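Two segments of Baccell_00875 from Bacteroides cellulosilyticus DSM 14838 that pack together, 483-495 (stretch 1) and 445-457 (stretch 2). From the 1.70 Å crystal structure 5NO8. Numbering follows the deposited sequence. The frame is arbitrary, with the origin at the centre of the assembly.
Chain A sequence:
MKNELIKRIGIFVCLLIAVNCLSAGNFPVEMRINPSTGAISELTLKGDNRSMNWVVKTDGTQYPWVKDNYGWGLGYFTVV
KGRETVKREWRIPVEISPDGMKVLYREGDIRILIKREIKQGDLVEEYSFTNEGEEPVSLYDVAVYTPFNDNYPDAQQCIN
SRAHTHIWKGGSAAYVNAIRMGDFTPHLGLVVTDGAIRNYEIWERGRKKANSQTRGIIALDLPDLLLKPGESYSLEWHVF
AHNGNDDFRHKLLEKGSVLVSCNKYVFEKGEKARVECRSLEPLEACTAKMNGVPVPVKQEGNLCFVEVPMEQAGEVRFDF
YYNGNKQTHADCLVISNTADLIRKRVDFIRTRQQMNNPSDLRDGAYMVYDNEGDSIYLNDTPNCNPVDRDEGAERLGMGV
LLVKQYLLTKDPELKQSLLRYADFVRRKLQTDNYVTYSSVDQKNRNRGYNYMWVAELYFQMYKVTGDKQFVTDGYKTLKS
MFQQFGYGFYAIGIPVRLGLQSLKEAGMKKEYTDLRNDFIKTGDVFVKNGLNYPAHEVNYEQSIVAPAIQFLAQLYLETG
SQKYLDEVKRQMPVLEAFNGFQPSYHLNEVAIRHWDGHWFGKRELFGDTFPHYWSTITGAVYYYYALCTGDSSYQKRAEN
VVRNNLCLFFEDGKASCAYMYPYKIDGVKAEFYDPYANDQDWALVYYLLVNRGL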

# COMPACT_ATOMS: atom_id res chain seq x y z
N GLN A 483 -0.79 10.26 -30.42
CA GLN A 483 0.04 10.11 -31.64
C GLN A 483 1.22 9.16 -31.41
O GLN A 483 1.48 8.27 -32.24
CB GLN A 483 0.55 11.47 -32.13
CG GLN A 483 1.31 11.46 -33.47
CD GLN A 483 2.84 11.42 -33.34
OE1 GLN A 483 3.45 12.33 -32.77
NE2 GLN A 483 3.46 10.36 -33.88
N GLN A 484 1.92 9.35 -30.29
CA GLN A 484 3.18 8.67 -30.04
C GLN A 484 3.02 7.31 -29.37
O GLN A 484 3.80 6.40 -29.65
CB GLN A 484 4.09 9.52 -29.17
CG GLN A 484 4.52 10.83 -29.79
CD GLN A 484 5.27 11.69 -28.80
OE1 GLN A 484 4.68 12.54 -28.13
NE2 GLN A 484 6.57 11.47 -28.70
N PHE A 485 2.07 7.20 -28.45
CA PHE A 485 1.94 6.02 -27.60
C PHE A 485 0.75 5.15 -27.94
O PHE A 485 0.63 4.08 -27.39
CB PHE A 485 1.88 6.43 -26.10
CG PHE A 485 3.12 7.11 -25.61
CD1 PHE A 485 3.30 8.47 -25.77
CD2 PHE A 485 4.13 6.37 -24.99
CE1 PHE A 485 4.45 9.10 -25.33
CE2 PHE A 485 5.28 6.99 -24.56
CZ PHE A 485 5.45 8.36 -24.71
N GLY A 486 -0.12 5.61 -28.83
CA GLY A 486 -1.33 4.87 -29.18
C GLY A 486 -2.40 5.00 -28.11
O GLY A 486 -2.32 5.87 -27.25
N TYR A 487 -3.37 4.09 -28.16
CA TYR A 487 -4.61 4.16 -27.40
C TYR A 487 -4.73 3.24 -26.17
O TYR A 487 -5.65 3.40 -25.38
CB TYR A 487 -5.78 3.94 -28.36
CG TYR A 487 -5.93 5.13 -29.27
CD1 TYR A 487 -6.54 6.29 -28.82
CD2 TYR A 487 -5.39 5.12 -30.56
CE1 TYR A 487 -6.65 7.41 -29.62
CE2 TYR A 487 -5.49 6.25 -31.38
CZ TYR A 487 -6.13 7.38 -30.90
OH TYR A 487 -6.26 8.51 -31.67
N GLY A 488 -3.81 2.32 -25.99
CA GLY A 488 -3.92 1.32 -24.91
C GLY A 488 -2.91 1.48 -23.80
O GLY A 488 -2.58 0.48 -23.14
N PHE A 489 -2.41 2.70 -23.58
CA PHE A 489 -1.47 2.97 -22.48
C PHE A 489 -2.33 3.22 -21.23
O PHE A 489 -3.22 4.07 -21.25
CB PHE A 489 -0.58 4.17 -22.81
CG PHE A 489 0.66 4.31 -21.94
CD1 PHE A 489 0.58 4.78 -20.62
CD2 PHE A 489 1.93 4.04 -22.45
CE1 PHE A 489 1.72 4.94 -19.84
CE2 PHE A 489 3.07 4.20 -21.68
CZ PHE A 489 2.97 4.64 -20.36
N TYR A 490 -2.05 2.49 -20.15
CA TYR A 490 -2.83 2.55 -18.92
C TYR A 490 -2.28 3.66 -18.02
O TYR A 490 -1.77 3.41 -16.91
CB TYR A 490 -2.81 1.21 -18.20
CG TYR A 490 -3.66 0.14 -18.85
CD1 TYR A 490 -3.35 -0.37 -20.12
CD2 TYR A 490 -4.76 -0.37 -18.19
CE1 TYR A 490 -4.15 -1.35 -20.70
CE2 TYR A 490 -5.56 -1.35 -18.76
CZ TYR A 490 -5.26 -1.85 -20.02
OH TYR A 490 -6.08 -2.83 -20.55
N ALA A 491 -2.42 4.88 -18.48
CA ALA A 491 -1.80 6.02 -17.80
C ALA A 491 -2.62 6.36 -16.56
O ALA A 491 -3.83 6.13 -16.53
CB ALA A 491 -1.75 7.22 -18.73
N ILE A 492 -1.95 6.94 -15.56
CA ILE A 492 -2.59 7.34 -14.33
C ILE A 492 -3.23 8.73 -14.49
O ILE A 492 -2.57 9.69 -14.93
CB ILE A 492 -1.57 7.40 -13.18
CG1 ILE A 492 -0.97 6.00 -12.93
CG2 ILE A 492 -2.25 7.93 -11.91
CD1 ILE A 492 0.37 6.05 -12.24
N GLY A 493 -4.49 8.83 -14.10
CA GLY A 493 -5.18 10.11 -14.05
C GLY A 493 -5.36 10.71 -15.44
O GLY A 493 -5.09 11.89 -15.65
N ILE A 494 -5.78 9.88 -16.39
CA ILE A 494 -6.12 10.40 -17.72
C ILE A 494 -7.29 11.37 -17.45
O ILE A 494 -8.29 10.96 -16.89
CB ILE A 494 -6.55 9.27 -18.67
CG1 ILE A 494 -5.37 8.33 -18.92
CG2 ILE A 494 -7.08 9.86 -19.98
CD1 ILE A 494 -5.77 6.97 -19.48
N PRO A 495 -7.13 12.67 -17.79
CA PRO A 495 -8.14 13.66 -17.37
C PRO A 495 -9.40 13.71 -18.27
O PRO A 495 -9.63 14.71 -18.97
CB PRO A 495 -7.34 14.97 -17.40
CG PRO A 495 -6.34 14.76 -18.48
CD PRO A 495 -5.95 13.31 -18.41
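Stretch 2 445-457: RNRGYNYMWVAEL

Stretch 2 enters as an extended segment, with Asn446 at phi/psi -105/103 and Arg447 at -123/131, and then turns into a helix that runs on past Leu457. Its i to i+4 hydrogen bonds include Val454 N to Asn450 O (3.2 Å) and Glu456 N to Met452 O (2.9 Å). Stretch 1 does the reverse: the last turn of a helix ends at Phe485, Gly486 breaks the helical pattern with phi 77°, and the chain continues as loop to Pro495, the N-cap of the next helix. Because most of stretch 1 is irregular, the direction is best read from the register. The CA atoms of Phe485 and Gly448 lie 6.6 Å apart, those of Ala491 and Tyr449 5.3 Å, those of Ile494 and Met452 5.4 Å, and those of Pro495 and Glu456 5.9 Å. Both sequences ascend together, so the loop follows the helix in the same sense, while Gly486 to Gly488 stay out of contact. The two stretches bury 747 Å² in total.

Gly448 lies against the faces of two phenylalanine rings. Its CA is 3.7 Å from the centroid of the Phe485 ring and 13° off the ring normal, a CH-pi contact; it also lies over a face of Phe489, 4.1 Å from Phe489 CZ. An ideal CB on Gly448 would come within 3.0 Å of Phe489 CE2 and 3.3 Å of Phe485 CD2, so the close approach depends on the absence of a side chain. Phe489 also turns its edge to the face of Tyr449, with centroids 5.1 Å apart and planes at 80°. Phe485 turns its edge toward the face of Tyr451 in an offset pair, ring centroids 5.6 Å apart and planes at 65°, with Phe485 CE1 3.7 Å from Tyr451 CE1.

Farther along, Met452 fills the space beside the loop: its CG is 3.4 Å from Ala491 CB, and its SD is 3.9 Å from Ile494 CG1. Ile492 CD1 packs 3.9 Å from Tyr449 CE1, and Ile492 O lies 3.2 Å from Trp453 NE1. Pro495 CG closes the contact 4.3 Å from Ala455 CB.

Water supplies the well-defined polar links. Water 1 donates to Tyr449 O (2.9 Å) and Ile492 O (2.7 Å), tying backbone to backbone. Water 2 accepts from Tyr449 OH (2.6 Å) and donates to Tyr490 O (2.5 Å), whereas water 3 donates to both Glu456 OE1 (2.8 Å) and Gly493 O (2.7 Å). These bridges connect helix and loop at three places along the packed surface.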

# COMPACT_ATOMS: atom_id res chain seq x y z
N ARG A 445 14.02 10.54 -20.75
CA ARG A 445 12.97 9.72 -21.34
C ARG A 445 11.70 10.49 -21.77
O ARG A 445 11.29 11.49 -21.14
CB ARG A 445 12.60 8.55 -20.41
CG ARG A 445 11.84 8.97 -19.15
CD ARG A 445 11.74 7.84 -18.14
NE ARG A 445 11.20 8.31 -16.86
CZ ARG A 445 11.12 7.58 -15.74
NH1 ARG A 445 11.53 6.31 -15.73
NH2 ARG A 445 10.61 8.12 -14.62
N ASN A 446 11.08 10.00 -22.84
CA ASN A 446 9.82 10.50 -23.33
C ASN A 446 8.81 9.44 -22.90
O ASN A 446 8.72 8.37 -23.50
CB ASN A 446 9.89 10.69 -24.86
CG ASN A 446 8.60 11.21 -25.46
OD1 ASN A 446 7.66 11.57 -24.76
ND2 ASN A 446 8.55 11.26 -26.79
N ARG A 447 8.04 9.74 -21.85
CA ARG A 447 7.28 8.74 -21.09
C ARG A 447 5.80 9.12 -21.06
O ARG A 447 5.45 10.24 -20.71
CB ARG A 447 7.87 8.70 -19.68
CG ARG A 447 7.12 7.95 -18.61
CD ARG A 447 7.75 8.31 -17.28
NE ARG A 447 7.28 7.53 -16.13
CZ ARG A 447 7.04 8.04 -14.91
NH1 ARG A 447 6.67 7.22 -13.93
NH2 ARG A 447 7.16 9.36 -14.65
N GLY A 448 4.92 8.17 -21.38
CA GLY A 448 3.50 8.46 -21.62
C GLY A 448 2.76 9.02 -20.41
O GLY A 448 1.86 9.83 -20.56
N TYR A 449 3.16 8.56 -19.23
CA TYR A 449 2.57 9.01 -17.96
C TYR A 449 2.64 10.53 -17.85
O TYR A 449 1.68 11.17 -17.40
CB TYR A 449 3.31 8.39 -16.76
CG TYR A 449 3.06 6.90 -16.54
CD1 TYR A 449 1.85 6.45 -16.05
CD2 TYR A 449 4.08 5.95 -16.78
CE1 TYR A 449 1.61 5.10 -15.83
CE2 TYR A 449 3.85 4.58 -16.54
CZ TYR A 449 2.61 4.17 -16.07
OH TYR A 449 2.33 2.84 -15.83
N ASN A 450 3.76 11.10 -18.27
CA ASN A 450 4.04 12.51 -18.02
C ASN A 450 3.06 13.42 -18.74
O ASN A 450 2.77 14.51 -18.24
CB ASN A 450 5.48 12.87 -18.41
CG ASN A 450 6.52 12.11 -17.62
OD1 ASN A 450 6.22 11.47 -16.60
ND2 ASN A 450 7.77 12.20 -18.07
N TYR A 451 2.53 12.97 -19.88
CA TYR A 451 1.63 13.79 -20.70
C TYR A 451 0.27 14.03 -20.04
O TYR A 451 -0.34 15.09 -20.22
CB TYR A 451 1.37 13.12 -22.04
CG TYR A 451 2.56 13.12 -22.97
CD1 TYR A 451 3.67 12.31 -22.71
CD2 TYR A 451 2.59 13.94 -24.11
CE1 TYR A 451 4.77 12.30 -23.55
CE2 TYR A 451 3.68 13.94 -24.97
CZ TYR A 451 4.77 13.12 -24.69
OH TYR A 451 5.87 13.11 -25.51
N MET A 452 -0.23 13.02 -19.33
CA MET A 452 -1.54 13.13 -18.66
C MET A 452 -1.51 14.19 -17.58
O MET A 452 -2.49 14.91 -17.40
CB MET A 452 -1.94 11.81 -18.01
CG MET A 452 -2.06 10.63 -18.96
SD MET A 452 -3.04 11.00 -20.44
CE MET A 452 -1.78 11.55 -21.58
N TRP A 453 -0.40 14.25 -16.87
CA TRP A 453 -0.25 15.14 -15.72
C TRP A 453 -0.03 16.57 -16.19
O TRP A 453 -0.59 17.51 -15.62
CB TRP A 453 0.88 14.67 -14.82
CG TRP A 453 0.67 13.27 -14.30
CD1 TRP A 453 -0.52 12.67 -13.96
CD2 TRP A 453 1.69 12.29 -14.10
NE1 TRP A 453 -0.29 11.39 -13.55
CE2 TRP A 453 1.06 11.13 -13.62
CE3 TRP A 453 3.08 12.29 -14.26
CZ2 TRP A 453 1.77 9.96 -13.30
CZ3 TRP A 453 3.79 11.13 -13.95
CH2 TRP A 453 3.13 9.99 -13.47
N VAL A 454 0.77 16.74 -17.25
CA VAL A 454 0.90 18.05 -17.89
C VAL A 454 -0.45 18.54 -18.41
O VAL A 454 -0.79 19.69 -18.21
CB VAL A 454 1.96 18.05 -19.01
CG1 VAL A 454 1.86 19.33 -19.86
CG2 VAL A 454 3.33 17.95 -18.40
N ALA A 455 -1.21 17.68 -19.08
CA ALA A 455 -2.53 18.05 -19.58
C ALA A 455 -3.50 18.41 -18.47
O ALA A 455 -4.26 19.38 -18.58
CB ALA A 455 -3.12 16.92 -20.39
N GLU A 456 -3.48 17.62 -17.40
CA GLU A 456 -4.30 17.94 -16.24
C GLU A 456 -3.95 19.33 -15.77
O GLU A 456 -4.85 20.13 -15.58
CB GLU A 456 -4.08 16.94 -15.10
CG GLU A 456 -4.70 17.38 -13.77
CD GLU A 456 -5.88 16.57 -13.27
OE1 GLU A 456 -6.09 15.40 -13.68
OE2 GLU A 456 -6.60 17.12 -12.39
N LEU A 457 -2.67 19.63 -15.61
CA LEU A 457 -2.27 20.96 -15.16
C LEU A 457 -2.88 22.04 -16.04
O LEU A 457 -3.48 23.01 -15.54
CB LEU A 457 -0.76 21.13 -15.08
CG LEU A 457 -0.27 22.54 -14.73
CD1 LEU A 457 -0.60 22.92 -13.29
CD2 LEU A 457 1.20 22.73 -14.98
O HOH W 1 -0.22 9.28 -16.17
O HOH W 2 -0.18 2.24 -15.34
O HOH W 3 -4.07 13.48 -13.66